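Local structure of D-mannose isomerase (Marinomonas mediterranea, 5X32) at residues A[196-208]-A[259-271]. The protein catalyses the reversible isomerization of D-mannose to D-fructose and, less efficiently, acts on D-lyxose, but does not use D-glucose. Sequence-based numbering, arbitrary orientation.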
loop_
_atom_site.group_PDB
_atom_site.type_symbol
_atom_site.label_atom_id
_atom_site.label_comp_id
_atom_site.label_asym_id
_atom_site.label_seq_id
_atom_site.Cartn_x
_atom_site.Cartn_y
_atom_site.Cartn_z
ATOM N N LEU A 196 -12.361 13.171 -0.714
ATOM C CA LEU A 196 -12.837 12.447 0.455
ATOM C C LEU A 196 -14.164 11.784 0.132
ATOM O O LEU A 196 -14.414 10.654 0.568
ATOM C CB LEU A 196 -12.955 13.370 1.669
ATOM C CG LEU A 196 -13.480 12.726 2.953
ATOM C CD1 LEU A 196 -12.681 11.488 3.308
ATOM C CD2 LEU A 196 -13.414 13.723 4.101
ATOM N N ASP A 197 -15.008 12.456 -0.652
ATOM C CA ASP A 197 -16.303 11.865 -0.980
ATOM C C ASP A 197 -16.131 10.625 -1.865
ATOM O O ASP A 197 -16.817 9.596 -1.685
ATOM C CB ASP A 197 -17.203 12.892 -1.660
ATOM C CG ASP A 197 -17.692 13.966 -0.696
ATOM O OD1 ASP A 197 -17.617 13.744 0.536
ATOM O OD2 ASP A 197 -18.115 15.049 -1.168
ATOM N N ARG A 198 -15.170 10.683 -2.777
ATOM C CA ARG A 198 -14.923 9.518 -3.623
ATOM C C ARG A 198 -14.320 8.365 -2.777
ATOM O O ARG A 198 -14.689 7.191 -2.939
ATOM C CB ARG A 198 -14.019 9.898 -4.801
ATOM C CG ARG A 198 -13.716 8.767 -5.749
ATOM C CD ARG A 198 -14.962 8.075 -6.249
ATOM N NE ARG A 198 -15.895 8.979 -6.918
ATOM C CZ ARG A 198 -15.869 9.241 -8.223
ATOM N NH1 ARG A 198 -14.949 8.689 -9.002
ATOM N NH2 ARG A 198 -16.748 10.070 -8.755
ATOM N N ALA A 199 -13.412 8.703 -1.862
ATOM C CA ALA A 199 -12.819 7.692 -1.003
ATOM C C ALA A 199 -13.907 6.992 -0.224
ATOM O O ALA A 199 -13.937 5.761 -0.170
ATOM C CB ALA A 199 -11.801 8.303 -0.052
ATOM N N LYS A 200 -14.839 7.757 0.336
ATOM C CA LYS A 200 -15.888 7.118 1.127
ATOM C C LYS A 200 -16.841 6.271 0.289
ATOM O O LYS A 200 -17.340 5.232 0.761
ATOM C CB LYS A 200 -16.651 8.163 1.929
ATOM C CG LYS A 200 -15.734 9.053 2.740
ATOM C CD LYS A 200 -16.518 10.025 3.587
ATOM C CE LYS A 200 -17.750 9.346 4.142
ATOM N NZ LYS A 200 -18.257 10.010 5.362
ATOM N N LEU A 201 -17.068 6.690 -0.952
ATOM C CA LEU A 201 -17.915 5.913 -1.859
ATOM C C LEU A 201 -17.270 4.566 -2.213
ATOM O O LEU A 201 -17.942 3.527 -2.249
ATOM C CB LEU A 201 -18.207 6.708 -3.131
ATOM C CG LEU A 201 -19.077 6.025 -4.193
ATOM C CD1 LEU A 201 -20.348 5.455 -3.609
ATOM C CD2 LEU A 201 -19.381 6.963 -5.358
ATOM N N LEU A 202 -15.965 4.598 -2.480
ATOM C CA LEU A 202 -15.203 3.395 -2.777
ATOM C C LEU A 202 -15.218 2.467 -1.567
ATOM O O LEU A 202 -15.444 1.248 -1.686
ATOM C CB LEU A 202 -13.772 3.757 -3.176
ATOM C CG LEU A 202 -13.669 4.530 -4.488
ATOM C CD1 LEU A 202 -12.252 5.002 -4.773
ATOM C CD2 LEU A 202 -14.188 3.659 -5.617
ATOM N N ALA A 203 -14.968 3.060 -0.401
ATOM C CA ALA A 203 -15.003 2.322 0.855
ATOM C C ALA A 203 -16.329 1.605 0.997
ATOM O O ALA A 203 -16.345 0.400 1.231
ATOM C CB ALA A 203 -14.774 3.253 2.045
ATOM N N LYS A 204 -17.434 2.336 0.813
ATOM C CA LYS A 204 -18.768 1.744 0.944
ATOM C C LYS A 204 -18.968 0.609 -0.052
ATOM O O LYS A 204 -19.491 -0.463 0.300
ATOM C CB LYS A 204 -19.872 2.785 0.753
ATOM C CG LYS A 204 -21.283 2.177 0.817
ATOM C CD LYS A 204 -22.304 3.101 1.453
ATOM C CE LYS A 204 -22.309 2.946 2.963
ATOM N NZ LYS A 204 -22.950 4.060 3.705
ATOM N N ASN A 205 -18.619 0.879 -1.309
ATOM C CA ASN A 205 -18.853 -0.075 -2.383
ATOM C C ASN A 205 -18.076 -1.374 -2.303
ATOM O O ASN A 205 -18.574 -2.434 -2.714
ATOM C CB ASN A 205 -18.597 0.596 -3.716
ATOM C CG ASN A 205 -19.783 1.386 -4.152
ATOM O OD1 ASN A 205 -20.908 0.910 -3.993
ATOM N ND2 ASN A 205 -19.569 2.592 -4.682
ATOM N N ILE A 206 -16.878 -1.306 -1.739
ATOM C CA ILE A 206 -16.046 -2.489 -1.644
ATOM C C ILE A 206 -16.371 -3.202 -0.334
ATOM O O ILE A 206 -16.665 -4.407 -0.316
ATOM C CB ILE A 206 -14.545 -2.134 -1.728
ATOM C CG1 ILE A 206 -14.217 -1.565 -3.107
ATOM C CG2 ILE A 206 -13.698 -3.356 -1.461
ATOM C CD1 ILE A 206 -14.365 -2.582 -4.200
ATOM N N CYS A 207 -16.346 -2.445 0.758
ATOM C CA CYS A 207 -16.543 -3.024 2.074
ATOM C C CYS A 207 -17.988 -3.368 2.424
ATOM O O CYS A 207 -18.211 -4.199 3.290
ATOM C CB CYS A 207 -16.000 -2.071 3.134
ATOM S SG CYS A 207 -14.224 -1.974 3.099
ATOM N N GLN A 208 -18.970 -2.753 1.769
ATOM C CA GLN A 208 -20.342 -3.188 1.988
ATOM C C GLN A 208 -20.884 -3.970 0.808
ATOM O O GLN A 208 -21.101 -5.179 0.920
ATOM C CB GLN A 208 -21.240 -2.006 2.308
ATOM C CG GLN A 208 -21.095 -1.662 3.746
ATOM C CD GLN A 208 -22.129 -0.699 4.267
ATOM O OE1 GLN A 208 -22.542 0.210 3.572
ATOM N NE2 GLN A 208 -22.552 -0.901 5.523
ATOM N N LEU A 259 -10.937 2.027 6.752
ATOM C CA LEU A 259 -12.204 2.387 7.392
ATOM C C LEU A 259 -11.991 3.238 8.634
ATOM O O LEU A 259 -12.723 4.191 8.853
ATOM C CB LEU A 259 -13.002 1.149 7.785
ATOM C CG LEU A 259 -13.396 0.271 6.599
ATOM C CD1 LEU A 259 -14.279 -0.909 7.035
ATOM C CD2 LEU A 259 -14.006 1.076 5.457
ATOM N N LEU A 260 -11.003 2.904 9.456
ATOM C CA LEU A 260 -10.825 3.677 10.685
ATOM C C LEU A 260 -10.258 5.063 10.353
ATOM O O LEU A 260 -10.622 6.087 10.962
ATOM C CB LEU A 260 -9.943 2.908 11.678
ATOM C CG LEU A 260 -10.594 1.570 12.048
ATOM C CD1 LEU A 260 -9.782 0.746 13.003
ATOM C CD2 LEU A 260 -11.972 1.786 12.624
ATOM N N MET A 261 -9.398 5.101 9.348
ATOM C CA MET A 261 -8.855 6.362 8.880
ATOM C C MET A 261 -9.977 7.279 8.321
ATOM O O MET A 261 -9.985 8.484 8.556
ATOM C CB MET A 261 -7.785 6.082 7.840
ATOM C CG MET A 261 -6.484 5.542 8.407
ATOM S SD MET A 261 -5.296 5.225 7.081
ATOM C CE MET A 261 -5.016 6.882 6.432
ATOM N N LEU A 262 -10.931 6.694 7.610
ATOM C CA LEU A 262 -12.078 7.430 7.109
ATOM C C LEU A 262 -12.995 7.830 8.261
ATOM O O LEU A 262 -13.587 8.899 8.261
ATOM C CB LEU A 262 -12.846 6.574 6.115
ATOM C CG LEU A 262 -12.261 6.566 4.713
ATOM C CD1 LEU A 262 -13.086 5.647 3.849
ATOM C CD2 LEU A 262 -12.205 7.973 4.135
ATOM N N ASP A 263 -13.087 6.970 9.265
ATOM C CA ASP A 263 -13.953 7.219 10.401
ATOM C C ASP A 263 -13.435 8.392 11.221
ATOM O O ASP A 263 -14.193 8.981 11.998
ATOM C CB ASP A 263 -14.095 5.973 11.275
ATOM C CG ASP A 263 -15.289 6.054 12.200
ATOM O OD1 ASP A 263 -16.121 6.967 12.006
ATOM O OD2 ASP A 263 -15.423 5.183 13.083
ATOM N N LYS A 264 -12.151 8.732 11.092
ATOM C CA LYS A 264 -11.722 9.913 11.832
ATOM C C LYS A 264 -11.887 11.157 10.975
ATOM O O LYS A 264 -12.089 12.248 11.500
ATOM C CB LYS A 264 -10.257 9.780 12.273
ATOM C CG LYS A 264 -9.371 11.076 12.263
ATOM C CD LYS A 264 -9.802 12.294 13.105
ATOM C CE LYS A 264 -8.635 13.272 13.279
ATOM N NZ LYS A 264 -8.086 13.766 11.936
ATOM N N ARG A 265 -11.925 11.002 9.662
ATOM C CA ARG A 265 -12.079 12.175 8.812
ATOM C C ARG A 265 -13.537 12.544 8.614
ATOM O O ARG A 265 -13.931 13.693 8.807
ATOM C CB ARG A 265 -11.397 11.944 7.466
ATOM C CG ARG A 265 -10.004 11.425 7.637
ATOM C CD ARG A 265 -9.195 11.399 6.356
ATOM N NE ARG A 265 -7.942 10.687 6.572
ATOM C CZ ARG A 265 -6.947 11.113 7.341
ATOM N NH1 ARG A 265 -7.040 12.269 7.983
ATOM N NH2 ARG A 265 -5.849 10.382 7.469
ATOM N N SER A 266 -14.345 11.563 8.256
ATOM C CA SER A 266 -15.747 11.803 7.980
ATOM C C SER A 266 -16.531 10.593 8.472
ATOM O O SER A 266 -16.775 9.652 7.711
ATOM C CB SER A 266 -15.933 12.056 6.477
ATOM O OG SER A 266 -17.285 12.213 6.100
ATOM N N PRO A 267 -16.897 10.601 9.769
ATOM C CA PRO A 267 -17.455 9.446 10.501
ATOM C C PRO A 267 -18.704 8.809 9.893
ATOM O O PRO A 267 -19.465 9.458 9.194
ATOM C CB PRO A 267 -17.783 10.016 11.881
ATOM C CG PRO A 267 -17.060 11.304 11.994
ATOM C CD PRO A 267 -16.734 11.796 10.621
ATOM N N GLU A 268 -18.890 7.527 10.185
ATOM C CA GLU A 268 -19.972 6.715 9.646
ATOM C C GLU A 268 -20.159 5.522 10.577
ATOM O O GLU A 268 -19.181 4.841 10.905
ATOM C CB GLU A 268 -19.654 6.240 8.231
ATOM C CG GLU A 268 -20.801 6.372 7.252
ATOM C CD GLU A 268 -20.885 7.765 6.648
ATOM O OE1 GLU A 268 -19.903 8.214 6.023
ATOM O OE2 GLU A 268 -21.931 8.420 6.799
ATOM N N ASN A 269 -21.394 5.249 10.999
ATOM C CA ASN A 269 -21.584 4.347 12.126
ATOM C C ASN A 269 -21.307 2.859 11.822
ATOM O O ASN A 269 -21.259 2.046 12.747
ATOM C CB ASN A 269 -22.986 4.521 12.752
ATOM C CG ASN A 269 -24.133 4.114 11.831
ATOM O OD1 ASN A 269 -23.948 3.376 10.857
ATOM N ND2 ASN A 269 -25.348 4.548 12.183
ATOM N N TRP A 270 -21.119 2.493 10.556
ATOM C CA TRP A 270 -20.757 1.107 10.226
ATOM C C TRP A 270 -19.233 0.885 10.112
ATOM O O TRP A 270 -18.766 -0.262 10.080
ATOM C CB TRP A 270 -21.426 0.664 8.919
ATOM C CG TRP A 270 -20.953 1.409 7.686
ATOM C CD1 TRP A 270 -21.474 2.560 7.187
ATOM C CD2 TRP A 270 -19.887 1.035 6.791
ATOM N NE1 TRP A 270 -20.801 2.937 6.052
ATOM C CE2 TRP A 270 -19.823 2.017 5.785
ATOM C CE3 TRP A 270 -18.978 -0.026 6.751
ATOM C CZ2 TRP A 270 -18.890 1.968 4.745
ATOM C CZ3 TRP A 270 -18.042 -0.064 5.715
ATOM C CH2 TRP A 270 -18.013 0.923 4.730
ATOM N N TYR A 271 -18.464 1.974 10.067
ATOM C CA TYR A 271 -17.012 1.886 9.884
ATOM C C TYR A 271 -16.344 0.985 10.923
ATOM O O TYR A 271 -15.699 -0.013 10.576
ATOM C CB TYR A 271 -16.386 3.271 9.938
ATOM C CG TYR A 271 -16.516 4.045 8.655
ATOM C CD1 TYR A 271 -17.014 3.444 7.507
ATOM C CD2 TYR A 271 -16.141 5.385 8.587
ATOM C CE1 TYR A 271 -17.127 4.159 6.327
ATOM C CE2 TYR A 271 -16.251 6.102 7.418
ATOM C CZ TYR A 271 -16.750 5.486 6.290
ATOM O OH TYR A 271 -16.876 6.191 5.115
#
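Gln208 lies against the indole of Trp270, where helix 193-212 meets the loop after helix 249-265 in the (alpha/alpha)6 barrel of the N-acylglucosamine 2-epimerase family. Its amide stacks on the ring with the planes 14° apart. Gln208 NE2 is 3.5 Å from Trp270 CD2. Gln208 CG makes a CH-pi contact 4.0 Å from the centroid of the six-membered ring. The opposite face of the indole is taken by Tyr271 CD1, over the ring centre. Cys207 CB and the backbone O of Ala203 meet the rim of the indole near its plane. Trp270 CG sits between the backbone N and the carbonyl carbon (chi1 66°), which turns the ring toward helix 193-212. An alanine here would remove the plate between Gln208 and Tyr271, and would probably leave the Gln208 amide free to turn.

Beside the indole, the helical segments 196-208 and 259-265 cross at 137°, nearer antiparallel than perpendicular. Leu262 is a knob in a hole formed by Leu196, Ala199, Lys200 and Ala203. Its CD2 branch reaches Leu196 CD1 at 3.6 Å, while CD1 lies on Ala203 CB. Leu259 CD2 continues this apolar seam to Cys207 SG. The side chain of Cys207 is about 9 Å from that of His251, an active-site proton donor/acceptor by similarity.

Past the end of helix 249-265, the loop is tied back by Lys200. The chain of Lys200 bends at chi3 and passes the Tyr271 hydroxyl, with CE 3.4 Å from OH. Its ammonium forms a salt bridge with Glu268 and also bonds to both oxygens of Ser266. Behind Ser266, the guanidinium of Arg265 forms a salt bridge with Asp188. Lys200 NZ lies 2.8 Å from Ser266 O, which it meets from above the carbonyl plane.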